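Local coordinates for protein Amy13K (Eubacterium rectale DSM 17629, PDB 6B15) that probably binds starch through two carbohydrate-binding modules of family 26, and is probably part of a larger amylase from a gut bacterium, at residues A[130-135]-A[153-158]; A[118-123]-A[161-166]; A[71-76]-A[89-94]; A[14-19]-A[29-34]; A[172-177]-A[193-198]. All coordinates share one frame; numbering follows the deposited sequence.

Overall arrangement
The chain holds two family 26 modules with matching strand orders; contacts 3 and 4 lie in the first, contacts 1 and 2 in the second, and contact 5 in loops of the second. Contact 1 is buried, an aromatic ring of strand 150-157 meeting a loop, and it touches contact 2, where residues 118-123 and 161-166 share backbone hydrogen bonds; the two centres lie about 8 Å apart. Contact 4 is also a pairing of neighbouring strands, partly buried, but flanked by an exposed tryptophan on a partly exposed tyrosine. Contacts 3 and 5 are at the surface: the former joins edge strands mainly through aliphatic side chains, whereas the latter ties two loops by a carboxylate and a hydroxyl.

Contact 1: residues A[130-135]-A[153-158]; sequences AGVGKE and VVYTQD
Tyr155 reaches into the loop 130-135, its CG anti to the carbonyl carbon (chi1 -71°), and its ring edge does most of the touching. Val132 CG2 lies near the ring plane, 3.6 Å from Tyr155 CE1, while Gly131 N gives the phenol oxygen Tyr155 OH a weak, bent hydrogen bond of 3.0 Å. The hydroxyl's stronger partner is Asn118 OD1 on strand 116-121, so the loop amide adds a second grip on a buried polar atom. Glycine suits position 131 because a CB would run into this hydroxyl. Beside the ring, Ala130 CB rests on Val153 CG2 at 4.2 Å; apolar methyls suit this largely buried spot.

In the beta-sandwich fold of a family 26 starch-binding module, this contact ties the long loop between strands 116-121 and 139-143 to strand 150-157. A water extends the join, accepting from Ala130 N at 3.0 Å and from Val154 N at 3.2 Å. Further out, Phe163 meets the Tyr155 ring with planes at about 70°, Met120 packs against both Tyr155 and Val132, and Ile141 backs Ala130 and Val153. Lys134 N donates to Gly131 O at 2.9 Å, closing a bend that contains the cis peptide between Val132 and Gly133.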
# COMPACT_ATOMS: atom_id res chain seq x y z
N ALA A 130 -6.37 2.74 15.25
CA ALA A 130 -6.39 2.16 16.59
C ALA A 130 -5.58 2.98 17.59
O ALA A 130 -6.04 3.25 18.70
CB ALA A 130 -5.88 0.73 16.55
N GLY A 131 -4.37 3.38 17.20
CA GLY A 131 -3.45 4.04 18.11
C GLY A 131 -3.61 5.54 18.23
O GLY A 131 -2.93 6.16 19.05
N VAL A 132 -4.48 6.14 17.42
CA VAL A 132 -4.72 7.58 17.50
C VAL A 132 -5.69 7.90 18.64
O VAL A 132 -6.82 7.44 18.60
CB VAL A 132 -5.34 8.15 16.20
CG1 VAL A 132 -5.21 9.67 16.18
CG2 VAL A 132 -4.70 7.54 14.97
N GLY A 133 -5.28 8.66 19.66
CA GLY A 133 -3.91 9.04 19.97
C GLY A 133 -3.73 8.60 21.41
O GLY A 133 -3.73 9.41 22.33
N LYS A 134 -3.63 7.29 21.59
CA LYS A 134 -3.71 6.68 22.91
C LYS A 134 -2.34 6.52 23.57
O LYS A 134 -1.34 6.27 22.90
CB LYS A 134 -4.39 5.32 22.81
CG LYS A 134 -5.73 5.37 22.09
CD LYS A 134 -6.52 4.08 22.22
CE LYS A 134 -7.42 4.07 23.45
NZ LYS A 134 -8.57 3.14 23.30
N GLU A 135 -2.31 6.68 24.88
CA GLU A 135 -1.09 6.46 25.65
C GLU A 135 -0.76 4.97 25.64
O GLU A 135 -1.59 4.15 25.27
CB GLU A 135 -1.25 6.97 27.08
CG GLU A 135 -2.30 6.22 27.89
CD GLU A 135 -2.50 6.81 29.28
OE1 GLU A 135 -1.65 7.60 29.72
OE2 GLU A 135 -3.52 6.48 29.92
N VAL A 153 -3.00 -2.97 11.53
CA VAL A 153 -3.39 -1.63 11.94
C VAL A 153 -3.47 -0.75 10.69
O VAL A 153 -2.63 -0.86 9.79
CB VAL A 153 -2.41 -1.02 12.97
CG1 VAL A 153 -1.03 -0.77 12.36
CG2 VAL A 153 -2.98 0.26 13.55
N VAL A 154 -4.49 0.10 10.64
CA VAL A 154 -4.71 0.98 9.50
C VAL A 154 -4.82 2.43 9.96
O VAL A 154 -5.69 2.76 10.76
CB VAL A 154 -5.98 0.59 8.71
CG1 VAL A 154 -6.18 1.51 7.51
CG2 VAL A 154 -5.90 -0.86 8.27
N TYR A 155 -3.94 3.28 9.45
CA TYR A 155 -3.95 4.70 9.78
C TYR A 155 -4.30 5.54 8.56
O TYR A 155 -3.57 5.56 7.56
CB TYR A 155 -2.60 5.12 10.37
CG TYR A 155 -2.39 4.57 11.76
CD1 TYR A 155 -3.17 5.01 12.82
CD2 TYR A 155 -1.42 3.61 12.00
CE1 TYR A 155 -2.99 4.51 14.09
CE2 TYR A 155 -1.23 3.10 13.27
CZ TYR A 155 -2.02 3.55 14.31
OH TYR A 155 -1.85 3.06 15.59
N THR A 156 -5.44 6.23 8.65
CA THR A 156 -5.98 7.04 7.57
C THR A 156 -5.79 8.52 7.86
O THR A 156 -6.25 9.01 8.89
CB THR A 156 -7.48 6.75 7.35
OG1 THR A 156 -7.67 5.36 7.09
CG2 THR A 156 -8.02 7.57 6.18
N GLN A 157 -5.13 9.23 6.95
CA GLN A 157 -4.87 10.66 7.11
C GLN A 157 -5.33 11.45 5.90
O GLN A 157 -5.39 10.93 4.79
CB GLN A 157 -3.38 10.91 7.35
CG GLN A 157 -2.78 10.12 8.50
CD GLN A 157 -1.31 10.44 8.69
OE1 GLN A 157 -0.96 11.37 9.41
NE2 GLN A 157 -0.45 9.66 8.04
N ASP A 158 -5.63 12.73 6.12
CA ASP A 158 -6.04 13.62 5.04
C ASP A 158 -4.86 14.03 4.17
O ASP A 158 -5.03 14.42 3.01
CB ASP A 158 -6.72 14.87 5.61
CG ASP A 158 -8.11 14.60 6.14
OD1 ASP A 158 -8.46 13.41 6.32
OD2 ASP A 158 -8.85 15.57 6.40
O HOH W 1 -6.53 0.78 12.96

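Contact 2: residues A[118-123]-A[161-166]; sequences NYMWGA and QNFSCI. With EDO (1,2-ethanediol), chain E.
Met120 and Phe163 cross at about a right angle on the buried side of the strand pair, with Met120 CG 3.6 Å from Phe163 CD2 and the sulfur oblique to the ring in a Met-aromatic contact. Met120 shares this tight face with Cys165, whose SG receives a straight N-H from Asn118 ND2, 3.6 Å away and in the amide plane. Sulfur tolerates such a length, and the amide's other end, Asn118 OD1, bonds to Tyr155 OH, fixing its flip.

Between the faces runs the antiparallel ladder of a family 26 beta-sandwich: Tyr119 and Ile166 form one hydrogen-bonded pair, Trp121 and Ser164 another, and Ile166 N donates to Tyr119 O at 2.7 Å.

The other face is less buried, and the loose, exposed end lies at Gly122 and Asn162. With chi1 of 66°, the Trp121 indole folds across the partner strand and lays one face over Ser164 CB, 3.5 Å from Trp121 CZ2, while Ile166 CD1 meets its edge at Trp121 CZ3. Small Ser164 suits a place under a broad ring; its OG turns to Asp179. Tyr119 OH takes a weak 3.2 Å bond from O2 of ethanediol, probably a crystallisation additive.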
# COMPACT_ATOMS: atom_id res chain seq x y z
N ASN A 118 -0.93 -1.41 19.06
CA ASN A 118 -0.07 -0.53 18.28
C ASN A 118 -0.03 0.86 18.90
O ASN A 118 -1.07 1.50 19.10
CB ASN A 118 -0.54 -0.44 16.83
CG ASN A 118 0.40 0.38 15.96
OD1 ASN A 118 0.17 1.56 15.71
ND2 ASN A 118 1.48 -0.25 15.52
N TYR A 119 1.18 1.31 19.22
CA TYR A 119 1.42 2.63 19.79
C TYR A 119 2.03 3.51 18.70
O TYR A 119 3.07 3.16 18.15
CB TYR A 119 2.34 2.52 21.00
CG TYR A 119 2.67 3.83 21.68
CD1 TYR A 119 1.78 4.44 22.54
CD2 TYR A 119 3.90 4.44 21.46
CE1 TYR A 119 2.09 5.63 23.17
CE2 TYR A 119 4.22 5.63 22.08
CZ TYR A 119 3.31 6.22 22.93
OH TYR A 119 3.63 7.41 23.55
N MET A 120 1.38 4.63 18.39
CA MET A 120 1.75 5.46 17.25
C MET A 120 1.89 6.93 17.63
O MET A 120 1.12 7.44 18.45
CB MET A 120 0.71 5.31 16.14
CG MET A 120 1.01 6.10 14.86
SD MET A 120 0.58 7.85 14.96
CE MET A 120 -1.20 7.76 15.03
N TRP A 121 2.86 7.60 17.03
CA TRP A 121 3.03 9.04 17.20
C TRP A 121 3.50 9.68 15.90
O TRP A 121 3.99 8.99 15.01
CB TRP A 121 4.02 9.34 18.33
CG TRP A 121 5.43 8.91 18.03
CD1 TRP A 121 6.43 9.68 17.52
CD2 TRP A 121 5.99 7.60 18.23
NE1 TRP A 121 7.58 8.94 17.38
CE2 TRP A 121 7.34 7.66 17.81
CE3 TRP A 121 5.49 6.39 18.71
CZ2 TRP A 121 8.18 6.55 17.87
CZ3 TRP A 121 6.33 5.29 18.77
CH2 TRP A 121 7.66 5.39 18.35
N GLY A 122 3.34 11.00 15.80
CA GLY A 122 3.89 11.76 14.69
C GLY A 122 2.94 11.96 13.52
O GLY A 122 3.31 12.55 12.51
N ALA A 123 1.71 11.47 13.66
CA ALA A 123 0.74 11.54 12.57
C ALA A 123 0.01 12.88 12.54
O ALA A 123 0.07 13.66 13.49
CB ALA A 123 -0.25 10.40 12.68
N GLN A 161 1.44 12.18 5.44
CA GLN A 161 2.27 12.48 6.60
C GLN A 161 2.94 11.22 7.15
O GLN A 161 2.27 10.26 7.51
CB GLN A 161 1.41 13.14 7.69
CG GLN A 161 2.13 13.40 9.01
CD GLN A 161 3.31 14.34 8.85
OE1 GLN A 161 3.17 15.47 8.39
NE2 GLN A 161 4.49 13.87 9.25
N ASN A 162 4.27 11.24 7.21
CA ASN A 162 5.01 10.14 7.81
C ASN A 162 4.78 10.08 9.31
O ASN A 162 4.52 11.11 9.95
CB ASN A 162 6.51 10.28 7.53
CG ASN A 162 6.84 10.13 6.05
OD1 ASN A 162 6.00 9.72 5.25
ND2 ASN A 162 8.07 10.47 5.69
N PHE A 163 4.87 8.89 9.88
CA PHE A 163 4.71 8.70 11.31
C PHE A 163 5.54 7.52 11.79
O PHE A 163 6.24 6.88 11.01
CB PHE A 163 3.23 8.51 11.66
CG PHE A 163 2.58 7.37 10.93
CD1 PHE A 163 2.08 7.54 9.65
CD2 PHE A 163 2.45 6.13 11.53
CE1 PHE A 163 1.47 6.49 8.98
CE2 PHE A 163 1.84 5.08 10.87
CZ PHE A 163 1.35 5.26 9.59
N SER A 164 5.47 7.25 13.09
CA SER A 164 6.21 6.15 13.69
C SER A 164 5.31 5.36 14.63
O SER A 164 4.35 5.91 15.16
CB SER A 164 7.44 6.68 14.45
OG SER A 164 8.35 7.31 13.56
N CYS A 165 5.61 4.08 14.82
CA CYS A 165 4.82 3.27 15.73
C CYS A 165 5.59 2.10 16.34
O CYS A 165 6.71 1.79 15.93
CB CYS A 165 3.58 2.73 15.01
SG CYS A 165 3.94 1.57 13.68
N ILE A 166 4.97 1.47 17.34
CA ILE A 166 5.53 0.31 18.02
C ILE A 166 4.44 -0.72 18.24
O ILE A 166 3.36 -0.39 18.73
CB ILE A 166 6.15 0.69 19.39
CG1 ILE A 166 7.33 1.64 19.20
CG2 ILE A 166 6.60 -0.56 20.14
CD1 ILE A 166 7.78 2.30 20.49
C1 EDO E . 0.08 8.95 21.89
O1 EDO E . -0.01 9.66 23.13
C2 EDO E . 1.03 9.68 20.97
O2 EDO E . 2.37 9.55 21.46

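Contact 3: residues A[71-76]-A[89-94]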
# COMPACT_ATOMS: atom_id res chain seq x y z
N LYS A 71 -6.43 2.45 -25.12
CA LYS A 71 -5.35 3.09 -25.85
C LYS A 71 -4.22 3.39 -24.88
O LYS A 71 -4.46 3.84 -23.76
CB LYS A 71 -5.83 4.37 -26.54
CG LYS A 71 -4.76 5.11 -27.33
CD LYS A 71 -4.17 4.25 -28.43
CE LYS A 71 -3.23 5.04 -29.33
NZ LYS A 71 -2.11 5.64 -28.57
N ASP A 72 -2.99 3.13 -25.30
CA ASP A 72 -1.84 3.33 -24.43
C ASP A 72 -1.67 4.80 -24.08
O ASP A 72 -1.82 5.68 -24.93
CB ASP A 72 -0.57 2.78 -25.08
CG ASP A 72 -0.35 3.33 -26.48
OD1 ASP A 72 -0.95 2.79 -27.43
OD2 ASP A 72 0.42 4.30 -26.62
N VAL A 73 -1.37 5.06 -22.80
CA VAL A 73 -1.05 6.40 -22.33
C VAL A 73 0.34 6.41 -21.71
O VAL A 73 0.80 5.39 -21.19
CB VAL A 73 -2.08 6.91 -21.29
CG1 VAL A 73 -3.45 7.05 -21.94
CG2 VAL A 73 -2.14 5.98 -20.08
N THR A 74 1.01 7.55 -21.76
CA THR A 74 2.37 7.67 -21.26
C THR A 74 2.39 8.00 -19.77
O THR A 74 1.64 8.85 -19.30
CB THR A 74 3.15 8.75 -22.03
OG1 THR A 74 3.18 8.41 -23.43
CG2 THR A 74 4.58 8.86 -21.52
N LEU A 75 3.26 7.30 -19.04
CA LEU A 75 3.52 7.60 -17.64
C LEU A 75 4.83 8.37 -17.51
O LEU A 75 5.89 7.85 -17.84
CB LEU A 75 3.57 6.31 -16.81
CG LEU A 75 2.32 5.43 -16.83
CD1 LEU A 75 2.51 4.21 -15.94
CD2 LEU A 75 1.09 6.21 -16.38
N SER A 76 4.73 9.61 -17.04
CA SER A 76 5.89 10.49 -16.92
C SER A 76 6.72 10.16 -15.69
O SER A 76 6.75 10.93 -14.73
CB SER A 76 5.43 11.95 -16.88
OG SER A 76 4.51 12.15 -15.82
N GLY A 89 -11.55 7.98 -16.99
CA GLY A 89 -11.83 8.51 -18.31
C GLY A 89 -10.55 8.96 -19.00
O GLY A 89 -10.42 8.85 -20.22
N SER A 90 -9.61 9.46 -18.21
CA SER A 90 -8.32 9.91 -18.73
C SER A 90 -7.30 9.96 -17.59
O SER A 90 -7.67 9.92 -16.42
CB SER A 90 -8.44 11.27 -19.39
OG SER A 90 -8.88 12.25 -18.46
N LEU A 91 -6.02 10.05 -17.94
CA LEU A 91 -4.95 9.97 -16.96
C LEU A 91 -4.73 11.29 -16.23
O LEU A 91 -4.71 12.36 -16.84
CB LEU A 91 -3.64 9.55 -17.64
CG LEU A 91 -2.48 9.19 -16.70
CD1 LEU A 91 -2.78 7.90 -15.96
CD2 LEU A 91 -1.18 9.08 -17.47
N SER A 92 -4.54 11.21 -14.91
CA SER A 92 -4.26 12.38 -14.09
C SER A 92 -3.34 12.04 -12.92
O SER A 92 -3.34 10.90 -12.45
CB SER A 92 -5.56 12.99 -13.57
OG SER A 92 -5.30 14.04 -12.65
N GLU A 93 -2.57 13.02 -12.47
CA GLU A 93 -1.72 12.87 -11.29
C GLU A 93 -2.32 13.57 -10.08
O GLU A 93 -1.69 13.63 -9.02
CB GLU A 93 -0.32 13.41 -11.56
CG GLU A 93 0.48 12.61 -12.56
CD GLU A 93 1.94 13.02 -12.61
OE1 GLU A 93 2.60 12.99 -11.54
OE2 GLU A 93 2.43 13.37 -13.70
N THR A 94 -3.52 14.11 -10.24
CA THR A 94 -4.18 14.85 -9.18
C THR A 94 -5.09 13.94 -8.35
O THR A 94 -6.01 13.32 -8.87
CB THR A 94 -5.01 16.01 -9.74
OG1 THR A 94 -4.16 16.89 -10.48
CG2 THR A 94 -5.70 16.78 -8.63
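Glu93 and Ser76, which approach each other across this contact, both reach for one ammonium group, Lys80 NZ: Glu93 OE1 forms a salt bridge with it and Ser76 O accepts a weak hydrogen bond. Glu93 OE2, the second carboxylate oxygen, comes within 3.2 Å of Ser76 OG, but the angle is too poor for a hydrogen bond. Lys80 thus links the two ends, firmly to Glu93 and weakly to Ser76, and an acidic side chain suits position 93 because it brings the opposite charge to the lysine.

The fold is the beta-sandwich of a family 26 starch-binding module, and the two segments carry the outermost strands of its mixed sheet, 73-75 and 91-92. The touching parts run nearly parallel, about 20° apart, yet share no backbone hydrogen bond; they meet mainly through aliphatic side chains. Leu91 carries the apolar part. Its CG stands anti to the backbone N (chi1 -170°), which turns the branch point toward the other strand. There Leu91 CD2 rests 3.8 Å from Leu75 CD2, the two side chains crossing at about a right angle, and 4.2 Å from Val73 CG2. The same methyl, Leu91 CD2, lies 3.4 Å from Thr74 O. A branched aliphatic chain suits this place, since one of its methyls can meet three successive residues at once. Tyr85 of strand 82-87 touches Leu75, Ser76, Leu91 and Glu93 and so spans both segments.

Just past Leu91 an ST turn follows: Thr94 N donates to Ser92 OG at 3.0 Å, nearly straight at 165°.

Contact 4: residues A[14-19]-A[29-34]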
# COMPACT_ATOMS: atom_id res chain seq x y z
N ASP A 14 -12.49 -7.45 -13.44
CA ASP A 14 -11.23 -8.13 -13.72
C ASP A 14 -10.37 -7.26 -14.64
O ASP A 14 -10.58 -7.25 -15.85
CB ASP A 14 -11.48 -9.50 -14.36
CG ASP A 14 -12.15 -10.48 -13.42
OD1 ASP A 14 -11.76 -10.52 -12.23
OD2 ASP A 14 -13.06 -11.20 -13.87
N VAL A 15 -9.43 -6.53 -14.05
CA VAL A 15 -8.61 -5.59 -14.81
C VAL A 15 -7.13 -5.70 -14.43
O VAL A 15 -6.79 -6.11 -13.33
CB VAL A 15 -9.08 -4.14 -14.60
CG1 VAL A 15 -10.41 -3.92 -15.28
CG2 VAL A 15 -9.17 -3.82 -13.12
N ALA A 16 -6.27 -5.30 -15.37
CA ALA A 16 -4.83 -5.39 -15.18
C ALA A 16 -4.13 -4.19 -15.80
O ALA A 16 -4.68 -3.53 -16.68
CB ALA A 16 -4.30 -6.68 -15.78
N ALA A 17 -2.92 -3.92 -15.32
CA ALA A 17 -2.10 -2.83 -15.85
C ALA A 17 -0.87 -3.38 -16.56
O ALA A 17 0.05 -3.89 -15.93
CB ALA A 17 -1.69 -1.90 -14.73
N TYR A 18 -0.87 -3.27 -17.89
CA TYR A 18 0.28 -3.66 -18.69
C TYR A 18 1.16 -2.45 -18.93
O TYR A 18 0.71 -1.44 -19.47
CB TYR A 18 -0.16 -4.27 -20.02
CG TYR A 18 1.00 -4.72 -20.89
CD1 TYR A 18 1.85 -5.73 -20.46
CD2 TYR A 18 1.23 -4.14 -22.13
CE1 TYR A 18 2.91 -6.15 -21.25
CE2 TYR A 18 2.29 -4.55 -22.92
CZ TYR A 18 3.12 -5.56 -22.47
OH TYR A 18 4.18 -5.98 -23.25
N ILE A 19 2.42 -2.55 -18.51
CA ILE A 19 3.37 -1.45 -18.63
C ILE A 19 4.56 -1.88 -19.47
O ILE A 19 5.09 -2.97 -19.30
CB ILE A 19 3.85 -0.98 -17.24
CG1 ILE A 19 2.66 -0.46 -16.43
CG2 ILE A 19 4.91 0.11 -17.37
CD1 ILE A 19 2.94 -0.27 -14.96
N GLU A 29 4.69 -9.98 -18.37
CA GLU A 29 4.14 -10.22 -19.70
C GLU A 29 2.66 -9.88 -19.72
O GLU A 29 2.02 -9.79 -18.66
CB GLU A 29 4.34 -11.69 -20.10
CG GLU A 29 5.79 -12.13 -20.17
CD GLU A 29 6.50 -11.61 -21.40
OE1 GLU A 29 6.02 -11.87 -22.52
OE2 GLU A 29 7.54 -10.93 -21.25
N TRP A 30 2.12 -9.67 -20.91
CA TRP A 30 0.69 -9.44 -21.10
C TRP A 30 -0.13 -10.45 -20.30
O TRP A 30 0.17 -11.64 -20.33
CB TRP A 30 0.34 -9.52 -22.59
CG TRP A 30 -1.10 -9.25 -22.92
CD1 TRP A 30 -2.08 -10.17 -23.13
CD2 TRP A 30 -1.71 -7.96 -23.08
NE1 TRP A 30 -3.27 -9.54 -23.40
CE2 TRP A 30 -3.07 -8.19 -23.38
CE3 TRP A 30 -1.24 -6.65 -22.99
CZ2 TRP A 30 -3.96 -7.15 -23.60
CZ3 TRP A 30 -2.14 -5.62 -23.21
CH2 TRP A 30 -3.48 -5.87 -23.51
N PRO A 31 -1.18 -9.99 -19.59
CA PRO A 31 -1.77 -8.65 -19.52
C PRO A 31 -1.14 -7.71 -18.47
O PRO A 31 -1.70 -6.65 -18.20
CB PRO A 31 -3.22 -8.94 -19.15
CG PRO A 31 -3.13 -10.14 -18.28
CD PRO A 31 -1.97 -10.96 -18.80
N GLY A 32 -0.01 -8.11 -17.90
CA GLY A 32 0.66 -7.30 -16.89
C GLY A 32 0.25 -7.70 -15.49
O GLY A 32 0.14 -8.89 -15.19
N LYS A 33 0.03 -6.71 -14.63
CA LYS A 33 -0.27 -6.96 -13.22
C LYS A 33 -1.73 -6.66 -12.89
O LYS A 33 -2.25 -5.59 -13.19
CB LYS A 33 0.64 -6.12 -12.32
CG LYS A 33 0.51 -6.44 -10.84
CD LYS A 33 1.72 -5.95 -10.06
CE LYS A 33 1.56 -6.22 -8.57
NZ LYS A 33 2.71 -5.69 -7.80
N THR A 34 -2.38 -7.63 -12.26
CA THR A 34 -3.77 -7.49 -11.83
C THR A 34 -3.92 -6.32 -10.86
O THR A 34 -3.06 -6.08 -10.01
CB THR A 34 -4.27 -8.79 -11.15
OG1 THR A 34 -4.45 -9.80 -12.15
CG2 THR A 34 -5.59 -8.56 -10.41
O HOH W 2 -7.04 -9.13 -13.24
O HOH W 3 3.99 -9.25 -23.17
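Tyr18 and Trp30 both carry CG opposite the backbone N, with chi1 of -179° and -178°, and these extended torsions let the side chains cross at about a right angle. The result, in the family 26 beta-sandwich, is a T-shaped stack between Tyr18 of strand 16-20 and Trp30 of the loop leading into strand 33-37: the edge of the indole points at one face of the phenol ring, planes at 72°, with Trp30 CE3 3.6 Å from Tyr18 CD2. Trp30 is exposed, as expected of an aromatic in a starch-binding module, where such rings commonly stack on sugars, so a role in binding is possible here.

Replacing Tyr18 by an alanine would probably take away the face against which the indole edge rests, leaving Trp30 freer to turn. Beneath the rings the chain bends sharply. A cis peptide precedes Pro31, Gly32 N closes the bend on Glu29 O at 2.7 Å, and glycine fits position 32 because its positive phi and the nearness of Ala17 O bar a CB. Tyr18 CB packs 3.4 Å from Pro31 O, which also accepts from Asn62 ND2.

The regular pairing then begins: Ala17 N donates to Lys33 O at 2.8 Å and Lys33 N returns a bond to Ala17 O. Small Ala16 suits its place, its CB close to the carbonyls Lys33 O (3.5 Å) and Pro31 O (3.6 Å). At the far end a water donates to Val15 O at 3.0 Å and also bonds Thr34 OG1 at 2.9 Å.

Contact 5: residues A[172-177]-A[193-198]; sequences GTQTDN and GTKGDT
Asp176 reaches from one loop into the type II beta turn Thr194 to Asp197 of the other. These loops of the second module's beta-sandwich lead into the short strands 178-180 and 199-201. Asp176 CB passes 3.6 Å from Thr198 OG1, and with CG lying opposite the carbonyl carbon (chi1 -66°) the carboxylate swings over the turn. OD1 meets the Lys195 backbone and chain, 3.4 Å from Lys195 CA, and takes a weak bond from Gly196 N. OD2 accepts the main bond from the same amide, Gly196 N, at 2.9 Å, approached on the syn side, and comes 3.3 Å from Thr198 OG1, where any bond is weak and unsettled. Aspartate has the reach for this, and the turn's third position, with its positive phi, suits Gly196. An alanine in place of Asp176 would probably leave Gly196 N without its acceptor and the turn less firmly held.

Main-chain amides add to the join: Asp176 N donates almost straight, at 174°, to Thr198 OG1, and Lys195 N donates to Gln174 O at 2.8 Å. The Lys195 chain runs alongside Gln174, with CG atoms 3.7 Å apart. Thr173 CG2 and Thr194 CG2 press together at 3.5 Å.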
# COMPACT_ATOMS: atom_id res chain seq x y z
N GLY A 172 5.56 -6.73 28.18
CA GLY A 172 7.01 -6.86 28.19
C GLY A 172 7.66 -7.14 26.85
O GLY A 172 8.89 -7.09 26.74
N THR A 173 6.86 -7.44 25.83
CA THR A 173 7.38 -7.68 24.49
C THR A 173 6.91 -6.59 23.53
O THR A 173 5.72 -6.29 23.45
CB THR A 173 6.95 -9.06 23.96
OG1 THR A 173 7.43 -10.08 24.85
CG2 THR A 173 7.52 -9.32 22.57
N GLN A 174 7.87 -6.00 22.82
CA GLN A 174 7.56 -4.96 21.85
C GLN A 174 8.56 -4.96 20.71
O GLN A 174 9.61 -5.59 20.79
CB GLN A 174 7.55 -3.59 22.54
CG GLN A 174 8.92 -3.11 23.00
CD GLN A 174 8.86 -1.78 23.73
OE1 GLN A 174 8.28 -1.67 24.80
NE2 GLN A 174 9.47 -0.77 23.13
N THR A 175 8.23 -4.24 19.64
CA THR A 175 9.15 -4.04 18.53
C THR A 175 10.04 -2.83 18.79
O THR A 175 9.79 -2.06 19.71
CB THR A 175 8.40 -3.81 17.20
OG1 THR A 175 7.63 -2.60 17.29
CG2 THR A 175 7.48 -4.97 16.89
N ASP A 176 11.09 -2.68 17.99
CA ASP A 176 11.84 -1.44 17.97
C ASP A 176 10.97 -0.37 17.32
O ASP A 176 9.89 -0.67 16.83
CB ASP A 176 13.15 -1.60 17.19
CG ASP A 176 14.12 -2.55 17.87
OD1 ASP A 176 14.35 -2.41 19.09
OD2 ASP A 176 14.65 -3.45 17.18
N ASN A 177 11.45 0.87 17.33
CA ASN A 177 10.73 1.94 16.65
C ASN A 177 10.59 1.63 15.16
O ASN A 177 11.56 1.24 14.51
CB ASN A 177 11.43 3.28 16.85
CG ASN A 177 11.24 3.83 18.25
OD1 ASN A 177 10.69 3.17 19.13
ND2 ASN A 177 11.71 5.06 18.46
N GLY A 193 9.44 -9.65 14.02
CA GLY A 193 10.42 -9.60 15.09
C GLY A 193 10.04 -8.68 16.23
O GLY A 193 9.00 -8.03 16.21
N THR A 194 10.91 -8.64 17.24
CA THR A 194 10.73 -7.79 18.41
C THR A 194 12.01 -6.99 18.63
O THR A 194 12.88 -6.97 17.75
CB THR A 194 10.39 -8.61 19.66
OG1 THR A 194 11.44 -9.56 19.91
CG2 THR A 194 9.07 -9.35 19.47
N LYS A 195 12.12 -6.33 19.78
CA LYS A 195 13.26 -5.44 20.04
C LYS A 195 14.60 -6.15 19.84
O LYS A 195 14.84 -7.22 20.40
CB LYS A 195 13.20 -4.89 21.47
CG LYS A 195 12.36 -3.63 21.62
CD LYS A 195 12.75 -2.84 22.88
CE LYS A 195 13.47 -1.55 22.53
NZ LYS A 195 14.15 -0.93 23.70
N GLY A 196 15.45 -5.54 19.02
CA GLY A 196 16.77 -6.08 18.74
C GLY A 196 16.83 -6.81 17.41
O GLY A 196 17.91 -7.18 16.95
N ASP A 197 15.67 -7.01 16.80
CA ASP A 197 15.60 -7.74 15.54
C ASP A 197 14.27 -7.47 14.83
O ASP A 197 13.61 -8.38 14.35
CB ASP A 197 15.78 -9.24 15.79
CG ASP A 197 15.93 -10.05 14.51
OD1 ASP A 197 16.35 -9.47 13.48
OD2 ASP A 197 15.64 -11.26 14.53
N THR A 198 13.89 -6.19 14.78
CA THR A 198 12.68 -5.78 14.08
C THR A 198 13.00 -5.50 12.61
O THR A 198 13.94 -4.77 12.31
CB THR A 198 12.05 -4.53 14.72
OG1 THR A 198 11.81 -4.78 16.11
CG2 THR A 198 10.73 -4.19 14.04